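Side-chain contacts in 2-(hydroxymethyl)glutarate dehydrogenase (PDB 3CKY), which catalyses the reversible, NAD-dependent interconversion of 2-formylglutarate and (S)-2-hydroxymethylglutarate, a step in the fermentation of nicotinate: residues Asn39-Ala42 and Val43-Gln46; Lys110-Glu114 and Lys115-Tyr119. One frame throughout, in Å; residues are numbered along the deposited sequence.

Interaction 1 of 2, residues Asn39-Ala42 and Val43-Gln46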
# COMPACT_ATOMS: atom_id res chain seq x y z
N ASN A 39 9.56 36.38 -23.54
CA ASN A 39 8.18 36.27 -23.06
C ASN A 39 7.58 37.64 -22.74
O ASN A 39 6.43 37.91 -23.09
CB ASN A 39 8.10 35.36 -21.83
CG ASN A 39 8.40 33.90 -22.16
OD1 ASN A 39 8.63 33.54 -23.31
ND2 ASN A 39 8.39 33.05 -21.13
N VAL A 40 8.37 38.49 -22.09
CA VAL A 40 7.94 39.86 -21.80
C VAL A 40 7.70 40.62 -23.10
O VAL A 40 6.69 41.31 -23.24
CB VAL A 40 8.98 40.61 -20.92
CG1 VAL A 40 8.54 42.04 -20.66
CG2 VAL A 40 9.20 39.87 -19.60
N ALA A 41 8.63 40.48 -24.05
CA ALA A 41 8.51 41.14 -25.35
C ALA A 41 7.25 40.71 -26.10
O ALA A 41 6.58 41.54 -26.73
CB ALA A 41 9.75 40.88 -26.20
N ALA A 42 6.93 39.42 -26.03
CA ALA A 42 5.73 38.88 -26.67
C ALA A 42 4.46 39.62 -26.23
O ALA A 42 3.64 40.01 -27.07
CB ALA A 42 5.60 37.40 -26.37
N VAL A 43 4.31 39.84 -24.92
CA VAL A 43 3.12 40.52 -24.39
C VAL A 43 3.20 42.05 -24.50
O VAL A 43 2.18 42.71 -24.69
CB VAL A 43 2.80 40.12 -22.92
CG1 VAL A 43 2.52 38.62 -22.83
CG2 VAL A 43 3.92 40.53 -21.98
N VAL A 44 4.41 42.61 -24.41
CA VAL A 44 4.57 44.07 -24.54
C VAL A 44 4.17 44.53 -25.95
O VAL A 44 3.74 45.67 -26.13
CB VAL A 44 6.00 44.57 -24.22
CG1 VAL A 44 6.46 44.11 -22.84
CG2 VAL A 44 6.99 44.15 -25.30
N ALA A 45 4.30 43.64 -26.93
CA ALA A 45 3.84 43.90 -28.29
C ALA A 45 2.32 44.01 -28.36
O ALA A 45 1.79 44.75 -29.20
CB ALA A 45 4.34 42.81 -29.23
N GLN A 46 1.62 43.27 -27.50
CA GLN A 46 0.16 43.34 -27.41
C GLN A 46 -0.33 44.41 -26.42
O GLN A 46 -1.54 44.55 -26.21
CB GLN A 46 -0.44 41.97 -27.05
CG GLN A 46 -0.84 41.13 -28.26
CD GLN A 46 0.36 40.68 -29.08
OE1 GLN A 46 1.28 40.04 -28.56
NE2 GLN A 46 0.35 41.01 -30.37

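Interaction 2 of 2, residues Lys110-Glu114 and Lys115-Tyr119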
# COMPACT_ATOMS: atom_id res chain seq x y z
N LYS A 110 -2.32 33.50 5.34
CA LYS A 110 -2.17 34.06 6.69
C LYS A 110 -1.09 35.13 6.76
O LYS A 110 -1.30 36.17 7.37
CB LYS A 110 -1.89 32.96 7.72
CG LYS A 110 -3.15 32.31 8.28
CD LYS A 110 -3.68 33.06 9.49
CE LYS A 110 -2.91 32.71 10.76
NZ LYS A 110 -3.51 33.34 11.96
N VAL A 111 0.06 34.88 6.13
CA VAL A 111 1.12 35.88 6.08
C VAL A 111 0.67 37.09 5.24
O VAL A 111 0.96 38.24 5.58
CB VAL A 111 2.49 35.32 5.54
CG1 VAL A 111 2.89 34.07 6.30
CG2 VAL A 111 2.44 35.04 4.06
N ALA A 112 -0.05 36.82 4.15
CA ALA A 112 -0.59 37.87 3.30
C ALA A 112 -1.60 38.74 4.06
O ALA A 112 -1.55 39.97 3.99
CB ALA A 112 -1.23 37.26 2.04
N ALA A 113 -2.51 38.08 4.78
CA ALA A 113 -3.59 38.76 5.52
C ALA A 113 -3.09 39.80 6.53
O ALA A 113 -3.70 40.86 6.68
CB ALA A 113 -4.48 37.74 6.22
N GLU A 114 -1.99 39.51 7.22
CA GLU A 114 -1.44 40.49 8.18
C GLU A 114 -0.90 41.75 7.49
O GLU A 114 -0.76 42.79 8.12
CB GLU A 114 -0.36 39.86 9.07
CG GLU A 114 0.78 39.20 8.31
CD GLU A 114 2.03 38.99 9.15
OE1 GLU A 114 2.37 39.87 9.98
OE2 GLU A 114 2.68 37.94 8.95
N LYS A 115 -0.59 41.63 6.19
CA LYS A 115 -0.18 42.78 5.37
C LYS A 115 -1.36 43.40 4.62
O LYS A 115 -1.17 44.28 3.77
CB LYS A 115 0.89 42.35 4.37
CG LYS A 115 2.15 41.78 5.00
CD LYS A 115 3.16 41.35 3.94
CE LYS A 115 4.59 41.36 4.48
NZ LYS A 115 5.53 40.68 3.55
N GLY A 116 -2.57 42.94 4.92
CA GLY A 116 -3.77 43.43 4.24
C GLY A 116 -3.89 42.95 2.80
O GLY A 116 -4.64 43.53 2.01
N ILE A 117 -3.17 41.88 2.46
CA ILE A 117 -3.18 41.33 1.11
C ILE A 117 -4.07 40.10 1.06
O ILE A 117 -3.97 39.22 1.92
CB ILE A 117 -1.76 40.94 0.65
CG1 ILE A 117 -0.82 42.16 0.69
CG2 ILE A 117 -1.79 40.32 -0.76
CD1 ILE A 117 0.64 41.79 0.68
N ASP A 118 -4.95 40.03 0.06
CA ASP A 118 -5.80 38.86 -0.13
C ASP A 118 -5.06 37.83 -0.99
O ASP A 118 -4.52 38.18 -2.04
CB ASP A 118 -7.12 39.25 -0.79
CG ASP A 118 -7.99 40.10 0.10
OD1 ASP A 118 -8.13 39.74 1.29
OD2 ASP A 118 -8.54 41.12 -0.37
N TYR A 119 -5.03 36.59 -0.54
CA TYR A 119 -4.33 35.52 -1.23
C TYR A 119 -5.31 34.40 -1.60
O TYR A 119 -5.92 33.79 -0.71
CB TYR A 119 -3.21 34.96 -0.34
CG TYR A 119 -2.11 34.27 -1.12
CD1 TYR A 119 -0.93 34.94 -1.42
CD2 TYR A 119 -2.26 32.96 -1.57
CE1 TYR A 119 0.08 34.33 -2.14
CE2 TYR A 119 -1.24 32.33 -2.30
CZ TYR A 119 -0.07 33.02 -2.58
OH TYR A 119 0.95 32.43 -3.29

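Interaction 1 of 2, residues Asn39-Ala42 and Val43-Gln46
Val40 and Val44 meet one helical turn apart on helix 37-44, a local i to i+4 contact on the last turns of a short surface helix in the Rossmann-type domain. CG1 of Val40 lies 3.7 Å from CG1 of Val44, the two branched side chains crossing at a slant. Val40 CG1 stands anti to its own backbone N (chi1 178°), which carries that methyl along the helix toward the following turn. A smaller apolar contact runs beside it, from Ala41 CB to Val44 CG2 at 4.4 Å; alanine, a good helix former, costs little at this exposed position.

In the backbone beneath, Val44 N donates to Val40 O and Ala45 N to Ala41 O, the latter at 3.1 Å, both bonds of ordinary length, whereas the one from Val43 N to Asn39 O is weak at 3.4 Å.

Val43 is the buried residue of the group. Its CG2 lies 3.8 Å and its CG1 4.0 Å from Asn39 O in the preceding turn, while the side chain as a whole turns inward to touch Leu12, Lys17, Ala20 and Ala48. An alanine here would remove both methyls and is likely to open a gap between this helix and helix 16-25, leaving Leu12 and Ala20 less well covered.

Helix 37-44 is the crossover of the beta-alpha-beta unit between strands 29-33 and 49-50. Val40 and Val44, branched and apolar, both lie against Ala50 on the edge strand, Val43 faces helix 16-25 and the probable NAD-binding loop at Leu12, and Asn39 reaches back to Asp34 after strand 29-33.

Interaction 2 of 2, residues Lys110-Glu114 and Lys115-Tyr119
Val111 O lies 3.8 Å from Lys115 CG, where the first methylenes of the lysine sit beside the last turn of helix 102-114. Lys115 CG is anti to its own carbonyl carbon (chi1 -59°), which sets it there; the extended chain then leads its end away from the helix end, and the side chain also touches Leu85 and Ser86.

Ala112, next along, carries most of the contact. Its carbonyl O accepts from Lys115 N and Ile117 N, both at 2.9 Å and from opposite faces of the carbonyl plane. Its methyl fits between the returning residues, with CB 4.0 Å from Ile117 CB and 3.9 Å from Tyr119 CB; a small side chain suits this buried spot, where the strand passes close by. The Tyr119 ring continues inward among Met108, Ala109 and Val74, and its OH is hydrogen-bonded to Asp96.

Ala113 O receives Gly116 N at 2.9 Å. Gly116 has a positive phi (72°), which glycine adopts without strain.

Together, the bonds from Ile117 N to Ala112 O and from Gly116 N to Ala113 O form a Schellman motif, with Gly116 as C-prime. It ends the helix and turns the chain into strand 118-125, completing the beta-alpha-beta unit that began with strand 93-96 in this Rossmann-type domain.

How the interactions relate
Both interactions lie at the C-terminal ends of crossover helices in the same NAD-binding domain, but they share no helix or strand: their centres are 30 Å apart and their nearest atoms about 19 Å. Interaction 1 is a surface contact beside the edge strand 49-50, built from valine methyls over i to i+4 backbone bonds, with one buried side chain turned toward helix 16-25. Interaction 2 is partly buried and lies farther across the sheet, where strand 118-125 runs between strands 93-96 and 136-141. There the helix gives way to a turn with glycine at its positive-phi position, and small and large apolar groups pack helix end against strand, with a tyrosine hydroxyl satisfied inside the domain.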